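Local coordinates for nucleoporin nup120 (Schizosaccharomyces pombe, PDB 4GQ2), which serves as a structural component of the nuclear pore complex, whose nucleoporins can also dock transiently associated nuclear transport factors, at residues A[363-375]-A[513-525]. Residues are numbered along the deposited sequence; the frame is centred on the assembly and turned at random.
Sequences LLIIAWKSNLNTV and LDHFGDEILSINF
Lys369 reaches across to Glu519 and closes a salt bridge, NZ to OE2 2.8 Å. The ammonium comes from the anti side of the carboxylate, 17° out of its plane. The same NZ donates to Ile520 O at 3.2 Å, nearly in line with that carbonyl. With CG opposite the backbone N (chi1 176°), the lysine chain runs over Ile520, its CB 3.7 Å from Ile520 CG2. Shortening Lys369 to an alanine would probably leave the Glu519 carboxylate without its cationic mate and uncover one flank of Ile520. Thr374 crosses Ile520 at about a right angle, its OG1 and CG2 both against Ile520 CB. A water joins Asn371 O, Thr374 OG1 and Ile520 N. Further along, Ala367 CB meets Ile523 CG2 at 3.9 Å, and Ile523 CD1 packs on Ile365 CG2. At the hairpin's type II' turn, Leu372 CD1 comes obliquely to within 3.6 Å of His515 CD2. Leu372 CB makes an off-centre CH-pi contact with that ring. Asp518 OD2 fixes the imidazole through His515 ND1, 2.7 Å away and in the ring plane. Thus, within the Nup120/160 beta-propeller domain, hairpin 361-382 packs against His515 and Phe516, at the C-terminal side of helix 492-515, and against strand 520-525, an outermost strand of the same mixed sheet.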
loop_
_atom_site.group_PDB
_atom_site.type_symbol
_atom_site.label_atom_id
_atom_site.label_comp_id
_atom_site.label_asym_id
_atom_site.label_seq_id
_atom_site.Cartn_x
_atom_site.Cartn_y
_atom_site.Cartn_z
ATOM N N LEU A 363 17.997 28.209 19.265
ATOM C CA LEU A 363 17.290 27.813 18.054
ATOM C C LEU A 363 15.851 28.315 18.080
ATOM O O LEU A 363 15.089 28.003 19.002
ATOM C CB LEU A 363 17.333 26.289 17.893
ATOM C CG LEU A 363 16.552 25.619 16.761
ATOM C CD1 LEU A 363 16.892 26.212 15.400
ATOM C CD2 LEU A 363 16.812 24.122 16.784
ATOM N N LEU A 364 15.488 29.094 17.066
ATOM C CA LEU A 364 14.138 29.638 16.956
ATOM C C LEU A 364 13.420 29.110 15.715
ATOM O O LEU A 364 13.809 29.408 14.581
ATOM C CB LEU A 364 14.158 31.173 16.950
ATOM C CG LEU A 364 12.791 31.872 17.040
ATOM C CD1 LEU A 364 12.279 31.893 18.473
ATOM C CD2 LEU A 364 12.855 33.289 16.484
ATOM N N ILE A 365 12.376 28.318 15.946
ATOM C CA ILE A 365 11.542 27.782 14.867
ATOM C C ILE A 365 10.300 28.659 14.729
ATOM O O ILE A 365 9.630 28.961 15.719
ATOM C CB ILE A 365 11.140 26.307 15.120
ATOM C CG1 ILE A 365 12.381 25.454 15.408
ATOM C CG2 ILE A 365 10.387 25.736 13.923
ATOM C CD1 ILE A 365 12.111 24.240 16.271
ATOM N N ILE A 366 10.007 29.066 13.501
ATOM C CA ILE A 366 8.916 29.990 13.222
ATOM C C ILE A 366 8.008 29.422 12.140
ATOM O O ILE A 366 8.495 28.936 11.120
ATOM C CB ILE A 366 9.451 31.351 12.723
ATOM C CG1 ILE A 366 10.672 31.803 13.538
ATOM C CG2 ILE A 366 8.350 32.399 12.745
ATOM C CD1 ILE A 366 11.433 32.963 12.925
ATOM N N ALA A 367 6.694 29.507 12.362
ATOM C CA ALA A 367 5.685 29.095 11.376
ATOM C C ALA A 367 4.927 30.294 10.812
ATOM O O ALA A 367 4.381 31.112 11.562
ATOM C CB ALA A 367 4.705 28.099 11.989
ATOM N N TRP A 368 4.885 30.374 9.485
ATOM C CA TRP A 368 4.212 31.456 8.780
ATOM C C TRP A 368 3.001 30.966 8.056
ATOM O O TRP A 368 2.992 29.860 7.517
ATOM C CB TRP A 368 5.171 32.140 7.810
ATOM C CG TRP A 368 6.322 32.785 8.533
ATOM C CD1 TRP A 368 7.594 32.264 8.738
ATOM C CD2 TRP A 368 6.325 34.083 9.221
ATOM N NE1 TRP A 368 8.368 33.133 9.467
ATOM C CE2 TRP A 368 7.670 34.243 9.788
ATOM C CE3 TRP A 368 5.387 35.100 9.403
ATOM C CZ2 TRP A 368 8.037 35.375 10.508
ATOM C CZ3 TRP A 368 5.767 36.237 10.132
ATOM C CH2 TRP A 368 7.062 36.370 10.669
ATOM N N LYS A 369 1.979 31.809 8.020
ATOM C CA LYS A 369 0.662 31.442 7.519
ATOM C C LYS A 369 0.209 32.431 6.454
ATOM O O LYS A 369 0.451 33.634 6.570
ATOM C CB LYS A 369 -0.324 31.436 8.693
ATOM C CG LYS A 369 -1.782 31.162 8.359
ATOM C CD LYS A 369 -2.623 31.207 9.629
ATOM C CE LYS A 369 -3.968 30.524 9.432
ATOM N NZ LYS A 369 -4.468 29.899 10.697
ATOM N N SER A 370 -0.431 31.907 5.413
ATOM C CA SER A 370 -1.094 32.728 4.410
ATOM C C SER A 370 -2.268 31.945 3.852
ATOM O O SER A 370 -2.118 31.179 2.893
ATOM C CB SER A 370 -0.129 33.120 3.290
ATOM O OG SER A 370 -0.726 34.077 2.431
ATOM N N ASN A 371 -3.437 32.149 4.455
ATOM C CA ASN A 371 -4.606 31.321 4.185
ATOM C C ASN A 371 -4.141 29.872 4.382
ATOM O O ASN A 371 -3.639 29.531 5.448
ATOM C CB ASN A 371 -5.145 31.568 2.767
ATOM C CG ASN A 371 -5.709 32.966 2.592
ATOM O OD1 ASN A 371 -6.470 33.445 3.429
ATOM N ND2 ASN A 371 -5.346 33.623 1.491
ATOM N N LEU A 372 -4.334 29.025 3.375
ATOM C CA LEU A 372 -3.943 27.620 3.447
ATOM C C LEU A 372 -2.484 27.305 3.103
ATOM O O LEU A 372 -2.106 26.136 2.996
ATOM C CB LEU A 372 -4.881 26.802 2.552
ATOM C CG LEU A 372 -6.377 26.857 2.856
ATOM C CD1 LEU A 372 -7.139 26.092 1.788
ATOM C CD2 LEU A 372 -6.675 26.288 4.238
ATOM N N ASN A 373 -1.678 28.347 2.924
ATOM C CA ASN A 373 -0.254 28.196 2.639
ATOM C C ASN A 373 0.569 28.348 3.906
ATOM O O ASN A 373 0.153 29.043 4.833
ATOM C CB ASN A 373 0.199 29.233 1.603
ATOM C CG ASN A 373 -0.272 28.906 0.199
ATOM O OD1 ASN A 373 -0.939 29.716 -0.440
ATOM N ND2 ASN A 373 0.074 27.717 -0.290
ATOM N N THR A 374 1.749 27.727 3.929
ATOM C CA THR A 374 2.560 27.658 5.141
ATOM C C THR A 374 4.066 27.640 4.849
ATOM O O THR A 374 4.522 26.937 3.945
ATOM C CB THR A 374 2.195 26.392 5.953
ATOM O OG1 THR A 374 0.778 26.342 6.164
ATOM C CG2 THR A 374 2.902 26.379 7.298
ATOM N N VAL A 375 4.832 28.411 5.621
ATOM C CA VAL A 375 6.296 28.328 5.594
ATOM C C VAL A 375 6.859 28.148 6.999
ATOM O O VAL A 375 6.443 28.822 7.940
ATOM C CB VAL A 375 6.964 29.555 4.923
ATOM C CG1 VAL A 375 8.485 29.424 4.957
ATOM C CG2 VAL A 375 6.500 29.706 3.479
ATOM N N LEU A 513 -11.347 19.410 -0.664
ATOM C CA LEU A 513 -11.812 19.360 0.714
ATOM C C LEU A 513 -10.649 19.211 1.677
ATOM O O LEU A 513 -10.587 19.910 2.696
ATOM C CB LEU A 513 -12.787 18.203 0.903
ATOM C CG LEU A 513 -14.120 18.280 0.158
ATOM C CD1 LEU A 513 -14.901 17.017 0.455
ATOM C CD2 LEU A 513 -14.918 19.513 0.560
ATOM N N ASP A 514 -9.719 18.314 1.345
ATOM C CA ASP A 514 -8.664 17.960 2.276
ATOM C C ASP A 514 -7.685 19.084 2.484
ATOM O O ASP A 514 -7.051 19.164 3.530
ATOM C CB ASP A 514 -7.897 16.717 1.836
ATOM C CG ASP A 514 -6.985 16.198 2.934
ATOM O OD1 ASP A 514 -7.496 15.698 3.958
ATOM O OD2 ASP A 514 -5.760 16.308 2.786
ATOM N N HIS A 515 -7.561 19.939 1.478
ATOM C CA HIS A 515 -6.649 21.069 1.519
ATOM C C HIS A 515 -7.018 22.087 2.567
ATOM O O HIS A 515 -6.151 22.796 3.074
ATOM C CB HIS A 515 -6.528 21.709 0.137
ATOM C CG HIS A 515 -5.426 22.727 0.037
ATOM N ND1 HIS A 515 -4.200 22.528 0.577
ATOM C CD2 HIS A 515 -5.393 23.981 -0.567
ATOM C CE1 HIS A 515 -3.425 23.600 0.332
ATOM N NE2 HIS A 515 -4.156 24.491 -0.368
ATOM N N PHE A 516 -8.296 22.153 2.928
ATOM C CA PHE A 516 -8.720 22.967 4.075
ATOM C C PHE A 516 -8.054 22.495 5.370
ATOM O O PHE A 516 -7.779 23.300 6.260
ATOM C CB PHE A 516 -10.251 22.973 4.215
ATOM C CG PHE A 516 -10.954 23.738 3.126
ATOM C CD1 PHE A 516 -10.845 25.132 3.045
ATOM C CD2 PHE A 516 -11.724 23.073 2.174
ATOM C CE1 PHE A 516 -11.478 25.840 2.033
ATOM C CE2 PHE A 516 -12.368 23.779 1.162
ATOM C CZ PHE A 516 -12.243 25.163 1.092
ATOM N N GLY A 517 -7.786 21.191 5.464
ATOM C CA GLY A 517 -7.084 20.624 6.611
ATOM C C GLY A 517 -5.596 20.956 6.685
ATOM O O GLY A 517 -4.926 20.615 7.669
ATOM N N ASP A 518 -5.081 21.621 5.653
ATOM C CA ASP A 518 -3.659 21.996 5.593
ATOM C C ASP A 518 -3.324 23.315 6.289
ATOM O O ASP A 518 -2.149 23.680 6.394
ATOM C CB ASP A 518 -3.163 22.013 4.146
ATOM C CG ASP A 518 -3.213 20.638 3.503
ATOM O OD1 ASP A 518 -2.938 19.641 4.205
ATOM O OD2 ASP A 518 -3.536 20.550 2.303
ATOM N N GLU A 519 -4.346 24.017 6.775
ATOM C CA GLU A 519 -4.132 25.247 7.526
ATOM C C GLU A 519 -3.275 24.989 8.769
ATOM O O GLU A 519 -3.583 24.110 9.571
ATOM C CB GLU A 519 -5.476 25.863 7.924
ATOM C CG GLU A 519 -5.369 27.198 8.650
ATOM C CD GLU A 519 -6.699 27.928 8.746
ATOM O OE1 GLU A 519 -7.744 27.341 8.385
ATOM O OE2 GLU A 519 -6.703 29.094 9.189
ATOM N N ILE A 520 -2.197 25.752 8.913
ATOM C CA ILE A 520 -1.328 25.669 10.085
ATOM C C ILE A 520 -2.067 26.250 11.291
ATOM O O ILE A 520 -2.918 27.123 11.130
ATOM C CB ILE A 520 0.031 26.378 9.823
ATOM C CG1 ILE A 520 1.000 26.215 10.997
ATOM C CG2 ILE A 520 -0.161 27.859 9.501
ATOM C CD1 ILE A 520 1.571 24.831 11.156
ATOM N N LEU A 521 -1.769 25.748 12.491
ATOM C CA LEU A 521 -2.451 26.212 13.702
ATOM C C LEU A 521 -1.481 26.465 14.840
ATOM O O LEU A 521 -1.595 27.466 15.545
ATOM C CB LEU A 521 -3.536 25.228 14.158
ATOM C CG LEU A 521 -4.658 24.868 13.182
ATOM C CD1 LEU A 521 -5.522 23.754 13.762
ATOM C CD2 LEU A 521 -5.511 26.076 12.827
ATOM N N SER A 522 -0.538 25.547 15.027
ATOM C CA SER A 522 0.466 25.692 16.061
ATOM C C SER A 522 1.663 24.817 15.758
ATOM O O SER A 522 1.607 23.979 14.856
ATOM C CB SER A 522 -0.108 25.309 17.420
ATOM O OG SER A 522 -0.195 23.901 17.543
ATOM N N ILE A 523 2.741 25.036 16.517
ATOM C CA ILE A 523 3.911 24.162 16.531
ATOM C C ILE A 523 4.360 23.924 17.982
ATOM O O ILE A 523 4.137 24.772 18.855
ATOM C CB ILE A 523 5.079 24.699 15.658
ATOM C CG1 ILE A 523 5.675 25.994 16.234
ATOM C CG2 ILE A 523 4.648 24.891 14.204
ATOM C CD1 ILE A 523 7.057 26.314 15.694
ATOM N N ASN A 524 4.959 22.763 18.245
ATOM C CA ASN A 524 5.440 22.427 19.583
ATOM C C ASN A 524 6.736 21.656 19.524
ATOM O O ASN A 524 6.810 20.612 18.869
ATOM C CB ASN A 524 4.432 21.567 20.351
ATOM C CG ASN A 524 3.104 22.251 20.555
ATOM O OD1 ASN A 524 2.152 22.005 19.810
ATOM N ND2 ASN A 524 3.021 23.107 21.575
ATOM N N PHE A 525 7.752 22.165 20.216
ATOM C CA PHE A 525 8.988 21.425 20.400
ATOM C C PHE A 525 8.757 20.432 21.523
ATOM O O PHE A 525 8.222 20.782 22.573
ATOM C CB PHE A 525 10.154 22.360 20.735
ATOM C CG PHE A 525 11.469 21.650 20.921
ATOM C CD1 PHE A 525 12.217 21.235 19.818
ATOM C CD2 PHE A 525 11.969 21.404 22.197
ATOM C CE1 PHE A 525 13.432 20.583 19.983
ATOM C CE2 PHE A 525 13.183 20.749 22.368
ATOM C CZ PHE A 525 13.913 20.339 21.261
HETATM O O HOH W 1 -1.707 27.588 6.601
#